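Local coordinates for methyltransferase (Streptococcus mutans, PDB 2B78), which is of unconfirmed function but probably transfers methyl groups from S-adenosylmethionine, perhaps to RNA, at residues 284-293 / 320-331; 336-345 / 377-385. All coordinates share one frame; numbering follows the deposited sequence.

Both interactions belong to one seven-stranded sheet of the methyltransferase domain and both are largely buried. Interaction 1 is strand against strand: 286-291 runs parallel to 325-331, and backbone hydrogen bonds do most of the work. Interaction 2 is helix against sheet: 338-345 packs on strand 379-384 through apolar and aromatic side chains, with a lysine holding carbonyls at one end. The two meet because strands 325-331 and 379-384 are neighbours, and F381 N lies 2.8 Å from A329 O, a probable hydrogen bond. Strand 325-331 is followed, after a short loop, by the helix of interaction 2. The D292 end of interaction 1 lies near residues of the S-adenosylhomocysteine site; interaction 2 lies away from it.

Interaction 1. Residues 284-293 / 320-331; sequences LTYDIIIIDP and ILSENGLIIAST
D292 and S330 meet at the C-terminal ends of two parallel strands. S330 OG donates to D292 OD1 over a short 2.5 Å. The hydroxyl arrives from above the carboxylate plane, 59° out of it. D292 CG lies anti to the backbone N (chi1 -175°), which swings the carboxylate toward the serine. The other oxygen, OD2, is held by Q199, so both carboxylate oxygens are gripped.

Behind this pair runs a regular parallel ladder. L326 N bonds to D287 O, and the carbonyls of I289, I291, L326 and I328 carry it onward. The bond from I291 N to I328 O is 2.9 Å long. D287 O also takes a water proton at 2.9 Å.

Before the corner at D287 a second short bridge forms. Y286 N bonds to I320 O, and S322 N reaches Y286 O at 2.7 Å. A type II turn, S322 to G325, then carries the chain to the main strand.

Side chains pack on both faces. I289 CG1 presses on L321 CD1 at 3.5 Å, and I289 CD1 meets I320 CG1 at 3.9 Å, the two isoleucines crossing at about a right angle. On the face of I288 and I290, I290 and I328 lie side by side, I290 CG1 to I328 CD1 4.0 Å.

The link through helix 306-319 is a beta-alpha-beta crossover of the Rossmann-like methyltransferase fold. I291 lies about 7 Å, side chain to side chain, from V272, a residue of the S-adenosylhomocysteine site. The paired backbone and the twice-bonded D292 are consistent with a well-fixed strand end near that site.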
loop_
_atom_site.group_PDB
_atom_site.type_symbol
_atom_site.label_atom_id
_atom_site.label_comp_id
_atom_site.label_asym_id
_atom_site.label_seq_id
_atom_site.Cartn_x
_atom_site.Cartn_y
_atom_site.Cartn_z
ATOM N N LEU A 284 15.114 -27.264 -6.223
ATOM C CA LEU A 284 14.027 -26.544 -6.865
ATOM C C LEU A 284 14.482 -25.163 -7.343
ATOM O O LEU A 284 14.934 -24.347 -6.541
ATOM C CB LEU A 284 12.860 -26.391 -5.891
ATOM C CG LEU A 284 12.305 -27.673 -5.276
ATOM C CD1 LEU A 284 11.179 -27.329 -4.299
ATOM C CD2 LEU A 284 11.817 -28.594 -6.384
ATOM N N THR A 285 14.368 -24.909 -8.648
ATOM C CA THR A 285 14.741 -23.610 -9.211
ATOM C C THR A 285 13.584 -23.012 -9.992
ATOM O O THR A 285 12.760 -23.728 -10.573
ATOM C CB THR A 285 15.978 -23.693 -10.143
ATOM O OG1 THR A 285 15.756 -24.668 -11.163
ATOM C CG2 THR A 285 17.221 -24.057 -9.339
ATOM N N TYR A 286 13.532 -21.689 -10.014
ATOM C CA TYR A 286 12.461 -20.977 -10.688
ATOM C C TYR A 286 13.008 -19.893 -11.617
ATOM O O TYR A 286 14.063 -19.311 -11.344
ATOM C CB TYR A 286 11.567 -20.340 -9.632
ATOM C CG TYR A 286 10.906 -21.333 -8.707
ATOM C CD1 TYR A 286 9.628 -21.806 -8.975
ATOM C CD2 TYR A 286 11.560 -21.802 -7.561
ATOM C CE1 TYR A 286 9.003 -22.715 -8.129
ATOM C CE2 TYR A 286 10.943 -22.719 -6.706
ATOM C CZ TYR A 286 9.667 -23.168 -6.999
ATOM O OH TYR A 286 9.034 -24.061 -6.169
ATOM N N ASP A 287 12.283 -19.624 -12.703
ATOM C CA ASP A 287 12.678 -18.610 -13.679
ATOM C C ASP A 287 12.474 -17.197 -13.158
ATOM O O ASP A 287 13.218 -16.272 -13.506
ATOM C CB ASP A 287 11.865 -18.761 -14.971
ATOM C CG ASP A 287 12.094 -20.093 -15.647
ATOM O OD1 ASP A 287 13.253 -20.551 -15.655
ATOM O OD2 ASP A 287 11.123 -20.672 -16.179
ATOM N N ILE A 288 11.447 -17.036 -12.331
ATOM C CA ILE A 288 11.090 -15.746 -11.775
ATOM C C ILE A 288 10.745 -15.903 -10.300
ATOM O O ILE A 288 9.960 -16.773 -9.941
ATOM C CB ILE A 288 9.857 -15.180 -12.518
ATOM C CG1 ILE A 288 10.164 -15.066 -14.014
ATOM C CG2 ILE A 288 9.457 -13.825 -11.940
ATOM C CD1 ILE A 288 8.940 -14.703 -14.864
ATOM N N ILE A 289 11.340 -15.065 -9.453
ATOM C CA ILE A 289 11.071 -15.102 -8.019
ATOM C C ILE A 289 10.552 -13.741 -7.581
ATOM O O ILE A 289 11.196 -12.711 -7.797
ATOM C CB ILE A 289 12.339 -15.457 -7.202
ATOM C CG1 ILE A 289 12.817 -16.869 -7.569
ATOM C CG2 ILE A 289 12.029 -15.407 -5.708
ATOM C CD1 ILE A 289 14.099 -17.276 -6.874
ATOM N N ILE A 290 9.360 -13.736 -6.996
ATOM C CA ILE A 290 8.764 -12.498 -6.528
ATOM C C ILE A 290 8.943 -12.483 -5.026
ATOM O O ILE A 290 8.647 -13.470 -4.356
ATOM C CB ILE A 290 7.268 -12.440 -6.877
ATOM C CG1 ILE A 290 7.101 -12.510 -8.401
ATOM C CG2 ILE A 290 6.648 -11.175 -6.289
ATOM C CD1 ILE A 290 5.662 -12.596 -8.883
ATOM N N ILE A 291 9.449 -11.374 -4.505
ATOM C CA ILE A 291 9.689 -11.232 -3.076
ATOM C C ILE A 291 8.920 -9.999 -2.606
ATOM O O ILE A 291 9.164 -8.886 -3.083
ATOM C CB ILE A 291 11.203 -11.062 -2.821
ATOM C CG1 ILE A 291 11.964 -12.171 -3.558
ATOM C CG2 ILE A 291 11.497 -11.093 -1.324
ATOM C CD1 ILE A 291 13.473 -12.051 -3.495
ATOM N N ASP A 292 7.994 -10.191 -1.671
ATOM C CA ASP A 292 7.184 -9.081 -1.190
ATOM C C ASP A 292 6.771 -9.257 0.272
ATOM O O ASP A 292 5.599 -9.488 0.574
ATOM C CB ASP A 292 5.947 -8.955 -2.089
ATOM C CG ASP A 292 5.090 -7.753 -1.755
ATOM O OD1 ASP A 292 5.651 -6.665 -1.517
ATOM O OD2 ASP A 292 3.847 -7.900 -1.749
ATOM N N PRO A 293 7.734 -9.149 1.201
ATOM C CA PRO A 293 7.464 -9.300 2.636
ATOM C C PRO A 293 6.489 -8.242 3.149
ATOM O O PRO A 293 6.559 -7.080 2.758
ATOM C CB PRO A 293 8.854 -9.180 3.263
ATOM C CG PRO A 293 9.578 -8.295 2.302
ATOM C CD PRO A 293 9.155 -8.843 0.966
ATOM N N ILE A 320 18.319 -20.225 -5.830
ATOM C CA ILE A 320 17.337 -21.098 -6.463
ATOM C C ILE A 320 16.699 -20.449 -7.697
ATOM O O ILE A 320 15.604 -20.824 -8.109
ATOM C CB ILE A 320 16.225 -21.528 -5.468
ATOM C CG1 ILE A 320 15.519 -20.299 -4.886
ATOM C CG2 ILE A 320 16.831 -22.373 -4.346
ATOM C CD1 ILE A 320 14.327 -20.636 -3.979
ATOM N N LEU A 321 17.400 -19.490 -8.302
ATOM C CA LEU A 321 16.901 -18.804 -9.497
ATOM C C LEU A 321 17.557 -19.364 -10.757
ATOM O O LEU A 321 18.780 -19.505 -10.819
ATOM C CB LEU A 321 17.201 -17.305 -9.408
ATOM C CG LEU A 321 16.587 -16.414 -10.482
ATOM C CD1 LEU A 321 15.097 -16.252 -10.194
ATOM C CD2 LEU A 321 17.280 -15.051 -10.470
ATOM N N SER A 322 16.748 -19.667 -11.768
ATOM C CA SER A 322 17.258 -20.217 -13.023
ATOM C C SER A 322 18.232 -19.280 -13.720
ATOM O O SER A 322 18.313 -18.091 -13.404
ATOM C CB SER A 322 16.104 -20.502 -13.984
ATOM O OG SER A 322 15.134 -21.341 -13.392
ATOM N N GLU A 323 18.969 -19.826 -14.679
ATOM C CA GLU A 323 19.905 -19.027 -15.457
ATOM C C GLU A 323 19.037 -18.026 -16.225
ATOM O O GLU A 323 17.941 -18.366 -16.663
ATOM C CB GLU A 323 20.674 -19.936 -16.421
ATOM C CG GLU A 323 21.718 -19.234 -17.261
ATOM C CD GLU A 323 22.546 -20.207 -18.092
ATOM O OE1 GLU A 323 23.260 -19.743 -19.008
ATOM O OE2 GLU A 323 22.488 -21.429 -17.830
ATOM N N ASN A 324 19.511 -16.789 -16.352
ATOM C CA ASN A 324 18.770 -15.743 -17.058
ATOM C C ASN A 324 17.410 -15.450 -16.422
ATOM O O ASN A 324 16.492 -14.970 -17.093
ATOM C CB ASN A 324 18.567 -16.126 -18.528
ATOM C CG ASN A 324 19.867 -16.181 -19.300
ATOM O OD1 ASN A 324 20.692 -15.269 -19.209
ATOM N ND2 ASN A 324 20.055 -17.241 -20.073
ATOM N N GLY A 325 17.289 -15.727 -15.128
ATOM C CA GLY A 325 16.034 -15.494 -14.435
ATOM C C GLY A 325 15.803 -14.055 -14.011
ATOM O O GLY A 325 16.660 -13.186 -14.197
ATOM N N LEU A 326 14.633 -13.801 -13.433
ATOM C CA LEU A 326 14.281 -12.460 -12.974
ATOM C C LEU A 326 13.839 -12.454 -11.522
ATOM O O LEU A 326 13.287 -13.435 -11.021
ATOM C CB LEU A 326 13.140 -11.889 -13.816
ATOM C CG LEU A 326 13.416 -11.724 -15.305
ATOM C CD1 LEU A 326 12.121 -11.864 -16.082
ATOM C CD2 LEU A 326 14.095 -10.379 -15.545
ATOM N N ILE A 327 14.100 -11.342 -10.851
ATOM C CA ILE A 327 13.684 -11.161 -9.475
ATOM C C ILE A 327 12.842 -9.898 -9.457
ATOM O O ILE A 327 13.222 -8.875 -10.034
ATOM C CB ILE A 327 14.879 -10.960 -8.519
ATOM C CG1 ILE A 327 15.706 -12.242 -8.427
ATOM C CG2 ILE A 327 14.379 -10.579 -7.131
ATOM C CD1 ILE A 327 16.757 -12.202 -7.336
ATOM N N ILE A 328 11.681 -9.978 -8.822
ATOM C CA ILE A 328 10.809 -8.821 -8.688
ATOM C C ILE A 328 10.845 -8.562 -7.186
ATOM O O ILE A 328 10.217 -9.277 -6.409
ATOM C CB ILE A 328 9.383 -9.144 -9.158
ATOM C CG1 ILE A 328 9.407 -9.421 -10.660
ATOM C CG2 ILE A 328 8.435 -7.973 -8.860
ATOM C CD1 ILE A 328 8.065 -9.798 -11.249
ATOM N N ALA A 329 11.645 -7.576 -6.785
ATOM C CA ALA A 329 11.803 -7.223 -5.375
ATOM C C ALA A 329 10.883 -6.078 -5.010
ATOM O O ALA A 329 11.074 -4.932 -5.452
ATOM C CB ALA A 329 13.261 -6.831 -5.084
ATOM N N SER A 330 9.897 -6.393 -4.178
ATOM C CA SER A 330 8.905 -5.429 -3.746
ATOM C C SER A 330 8.917 -5.172 -2.242
ATOM O O SER A 330 9.324 -6.021 -1.445
ATOM C CB SER A 330 7.516 -5.916 -4.177
ATOM O OG SER A 330 6.492 -5.259 -3.465
ATOM N N THR A 331 8.489 -3.977 -1.858
ATOM C CA THR A 331 8.410 -3.611 -0.447
ATOM C C THR A 331 7.493 -2.410 -0.318
ATOM O O THR A 331 7.471 -1.545 -1.200
ATOM C CB THR A 331 9.796 -3.244 0.153
ATOM O OG1 THR A 331 9.639 -2.913 1.541
ATOM C CG2 THR A 331 10.402 -2.043 -0.565
HETATM O O HOH W 1 13.181 -15.740 -16.323
#

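Interaction 2. Residues 336-345 / 377-385; sequences MTVSQFKKQI and YLKVFTIKV
K379 NZ is gripped by carbonyls on both segments. It donates to Y377 O at 2.7 Å, coming from above the carbonyl plane, and weakly to M336 O at 2.9 Å. A333 O adds a further weak bond. The lysine chain bends at chi3 and chi4, which curls the amine back toward Y377 and toward the start of the helix. Along the way K379 CD passes V338 CA at 3.6 Å.

T337 is the N-cap of this helix. It forms a capping box with Q340: Q340 N bonds to T337 OG1, and Q340 OE1 accepts a hydrogen bond from T337 N.

The helix lies across one face of the Rossmann-like sheet, its axis at 41° to strand 379-384. F341 and F381 fill the middle. Their planes are 30° apart but slid so far that the rings barely overlap, with F341 CD2 at the edge of the F381 ring, 3.6 Å from F381 CD2. I345 CD1 sits over one face of the F341 ring, toward its rim, and also touches F381. V338 CG1 approaches F381 CZ at 3.9 Å. Y356 of the neighbouring strand meets F381 edge-to-face. Farther along, I345 CG2 and I383 CD1 meet tip to tip at a tight 3.5 Å.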
loop_
_atom_site.group_PDB
_atom_site.type_symbol
_atom_site.label_atom_id
_atom_site.label_comp_id
_atom_site.label_asym_id
_atom_site.label_seq_id
_atom_site.Cartn_x
_atom_site.Cartn_y
_atom_site.Cartn_z
ATOM N N MET A 336 11.818 3.000 4.392
ATOM C CA MET A 336 12.974 2.767 3.523
ATOM C C MET A 336 12.930 3.611 2.251
ATOM O O MET A 336 11.907 3.668 1.566
ATOM C CB MET A 336 13.073 1.293 3.115
ATOM C CG MET A 336 13.989 0.444 3.986
ATOM S SD MET A 336 14.782 -0.848 2.998
ATOM C CE MET A 336 16.502 -0.395 3.164
ATOM N N THR A 337 14.042 4.267 1.928
ATOM C CA THR A 337 14.092 5.066 0.714
ATOM C C THR A 337 14.393 4.127 -0.451
ATOM O O THR A 337 14.761 2.960 -0.252
ATOM C CB THR A 337 15.207 6.140 0.762
ATOM O OG1 THR A 337 16.489 5.497 0.820
ATOM C CG2 THR A 337 15.040 7.036 1.980
ATOM N N VAL A 338 14.236 4.641 -1.665
ATOM C CA VAL A 338 14.512 3.862 -2.860
ATOM C C VAL A 338 15.983 3.449 -2.855
ATOM O O VAL A 338 16.308 2.314 -3.188
ATOM C CB VAL A 338 14.225 4.681 -4.139
ATOM C CG1 VAL A 338 14.883 4.025 -5.348
ATOM C CG2 VAL A 338 12.724 4.798 -4.351
ATOM N N SER A 339 16.868 4.374 -2.479
ATOM C CA SER A 339 18.297 4.078 -2.457
ATOM C C SER A 339 18.659 3.075 -1.362
ATOM O O SER A 339 19.508 2.207 -1.573
ATOM C CB SER A 339 19.120 5.369 -2.302
ATOM O OG SER A 339 18.781 6.075 -1.123
ATOM N N GLN A 340 18.028 3.194 -0.199
ATOM C CA GLN A 340 18.280 2.260 0.903
ATOM C C GLN A 340 17.872 0.855 0.489
ATOM O O GLN A 340 18.533 -0.132 0.835
ATOM C CB GLN A 340 17.465 2.634 2.129
ATOM C CG GLN A 340 18.113 3.635 3.053
ATOM C CD GLN A 340 17.253 3.896 4.269
ATOM O OE1 GLN A 340 16.117 4.374 4.152
ATOM N NE2 GLN A 340 17.780 3.576 5.449
ATOM N N PHE A 341 16.761 0.775 -0.238
ATOM C CA PHE A 341 16.233 -0.497 -0.708
ATOM C C PHE A 341 17.190 -1.082 -1.727
ATOM O O PHE A 341 17.569 -2.252 -1.643
ATOM C CB PHE A 341 14.844 -0.288 -1.330
ATOM C CG PHE A 341 14.142 -1.569 -1.719
ATOM C CD1 PHE A 341 14.213 -2.693 -0.905
ATOM C CD2 PHE A 341 13.397 -1.639 -2.895
ATOM C CE1 PHE A 341 13.554 -3.872 -1.256
ATOM C CE2 PHE A 341 12.731 -2.810 -3.256
ATOM C CZ PHE A 341 12.812 -3.933 -2.432
ATOM N N LYS A 342 17.594 -0.257 -2.687
ATOM C CA LYS A 342 18.515 -0.712 -3.717
ATOM C C LYS A 342 19.800 -1.236 -3.075
ATOM O O LYS A 342 20.390 -2.197 -3.565
ATOM C CB LYS A 342 18.825 0.435 -4.671
ATOM C CG LYS A 342 19.427 0.007 -5.995
ATOM C CD LYS A 342 19.388 1.171 -6.972
ATOM C CE LYS A 342 19.841 0.760 -8.356
ATOM N NZ LYS A 342 19.686 1.891 -9.310
ATOM N N LYS A 343 20.222 -0.612 -1.974
ATOM C CA LYS A 343 21.439 -1.020 -1.268
ATOM C C LYS A 343 21.315 -2.398 -0.627
ATOM O O LYS A 343 22.302 -3.139 -0.525
ATOM C CB LYS A 343 21.818 0.011 -0.199
ATOM C CG LYS A 343 22.496 1.270 -0.758
ATOM C CD LYS A 343 23.058 2.139 0.370
ATOM C CE LYS A 343 23.810 3.357 -0.166
ATOM N NZ LYS A 343 22.930 4.314 -0.898
ATOM N N GLN A 344 20.105 -2.741 -0.196
ATOM C CA GLN A 344 19.841 -4.040 0.413
ATOM C C GLN A 344 19.888 -5.105 -0.668
ATOM O O GLN A 344 20.363 -6.222 -0.443
ATOM C CB GLN A 344 18.463 -4.033 1.074
ATOM C CG GLN A 344 18.481 -3.506 2.489
ATOM C CD GLN A 344 19.262 -4.426 3.406
ATOM O OE1 GLN A 344 18.870 -5.571 3.627
ATOM N NE2 GLN A 344 20.379 -3.935 3.934
ATOM N N ILE A 345 19.392 -4.757 -1.847
ATOM C CA ILE A 345 19.395 -5.683 -2.967
ATOM C C ILE A 345 20.840 -5.917 -3.414
ATOM O O ILE A 345 21.266 -7.066 -3.594
ATOM C CB ILE A 345 18.546 -5.126 -4.137
ATOM C CG1 ILE A 345 17.081 -5.014 -3.695
ATOM C CG2 ILE A 345 18.664 -6.034 -5.345
ATOM C CD1 ILE A 345 16.158 -4.402 -4.731
ATOM N N TYR A 377 5.691 5.212 -0.825
ATOM C CA TYR A 377 6.217 4.053 -0.118
ATOM C C TYR A 377 6.445 2.747 -0.874
ATOM O O TYR A 377 7.292 1.946 -0.478
ATOM C CB TYR A 377 5.344 3.777 1.109
ATOM C CG TYR A 377 3.903 3.427 0.796
ATOM C CD1 TYR A 377 3.551 2.136 0.418
ATOM C CD2 TYR A 377 2.887 4.384 0.902
ATOM C CE1 TYR A 377 2.234 1.798 0.157
ATOM C CE2 TYR A 377 1.553 4.051 0.637
ATOM C CZ TYR A 377 1.240 2.755 0.268
ATOM O OH TYR A 377 -0.069 2.397 0.021
ATOM N N LEU A 378 5.701 2.519 -1.947
ATOM C CA LEU A 378 5.874 1.286 -2.697
ATOM C C LEU A 378 7.111 1.381 -3.577
ATOM O O LEU A 378 7.338 2.390 -4.241
ATOM C CB LEU A 378 4.637 1.010 -3.558
ATOM C CG LEU A 378 4.611 -0.240 -4.441
ATOM C CD1 LEU A 378 4.697 -1.496 -3.578
ATOM C CD2 LEU A 378 3.325 -0.260 -5.239
ATOM N N LYS A 379 7.922 0.330 -3.555
ATOM C CA LYS A 379 9.129 0.273 -4.370
ATOM C C LYS A 379 9.221 -1.140 -4.916
ATOM O O LYS A 379 9.291 -2.101 -4.151
ATOM C CB LYS A 379 10.362 0.587 -3.523
ATOM C CG LYS A 379 10.429 2.026 -3.047
ATOM C CD LYS A 379 11.449 2.207 -1.953
ATOM C CE LYS A 379 10.849 1.884 -0.597
ATOM N NZ LYS A 379 9.814 2.890 -0.231
ATOM N N VAL A 380 9.191 -1.276 -6.237
ATOM C CA VAL A 380 9.278 -2.598 -6.843
ATOM C C VAL A 380 10.334 -2.570 -7.927
ATOM O O VAL A 380 10.213 -1.828 -8.911
ATOM C CB VAL A 380 7.926 -3.041 -7.450
ATOM C CG1 VAL A 380 8.016 -4.484 -7.931
ATOM C CG2 VAL A 380 6.820 -2.903 -6.402
ATOM N N PHE A 381 11.378 -3.370 -7.730
ATOM C CA PHE A 381 12.479 -3.459 -8.677
ATOM C C PHE A 381 12.423 -4.757 -9.459
ATOM O O PHE A 381 12.288 -5.833 -8.876
ATOM C CB PHE A 381 13.818 -3.405 -7.938
ATOM C CG PHE A 381 14.293 -2.016 -7.631
ATOM C CD1 PHE A 381 14.623 -1.140 -8.659
ATOM C CD2 PHE A 381 14.448 -1.600 -6.313
ATOM C CE1 PHE A 381 15.110 0.140 -8.379
ATOM C CE2 PHE A 381 14.934 -0.322 -6.015
ATOM C CZ PHE A 381 15.268 0.551 -7.058
ATOM N N THR A 382 12.513 -4.655 -10.781
ATOM C CA THR A 382 12.524 -5.833 -11.637
ATOM C C THR A 382 13.981 -5.940 -12.072
ATOM O O THR A 382 14.505 -5.035 -12.723
ATOM C CB THR A 382 11.601 -5.654 -12.864
ATOM O OG1 THR A 382 10.239 -5.541 -12.425
ATOM C CG2 THR A 382 11.721 -6.853 -13.798
ATOM N N ILE A 383 14.629 -7.042 -11.695
ATOM C CA ILE A 383 16.045 -7.261 -11.982
ATOM C C ILE A 383 16.338 -8.546 -12.748
ATOM O O ILE A 383 15.830 -9.613 -12.396
ATOM C CB ILE A 383 16.842 -7.326 -10.665
ATOM C CG1 ILE A 383 16.545 -6.084 -9.824
ATOM C CG2 ILE A 383 18.327 -7.469 -10.958
ATOM C CD1 ILE A 383 16.967 -6.207 -8.379
ATOM N N LYS A 384 17.166 -8.442 -13.786
ATOM C CA LYS A 384 17.538 -9.613 -14.578
ATOM C C LYS A 384 18.953 -10.086 -14.252
ATOM O O LYS A 384 19.851 -9.275 -14.022
ATOM C CB LYS A 384 17.469 -9.314 -16.072
ATOM C CG LYS A 384 17.828 -10.530 -16.909
ATOM C CD LYS A 384 17.703 -10.283 -18.385
ATOM C CE LYS A 384 17.974 -11.571 -19.146
ATOM N NZ LYS A 384 17.039 -12.653 -18.720
ATOM N N VAL A 385 19.154 -11.397 -14.248
ATOM C CA VAL A 385 20.471 -11.966 -13.964
ATOM C C VAL A 385 21.026 -12.677 -15.197
ATOM O O VAL A 385 22.262 -12.821 -15.300
ATOM C CB VAL A 385 20.419 -12.973 -12.797
ATOM C CG1 VAL A 385 19.613 -12.387 -11.652
ATOM C CG2 VAL A 385 19.825 -14.296 -13.272
ATOM O OXT VAL A 385 20.219 -13.104 -16.044
#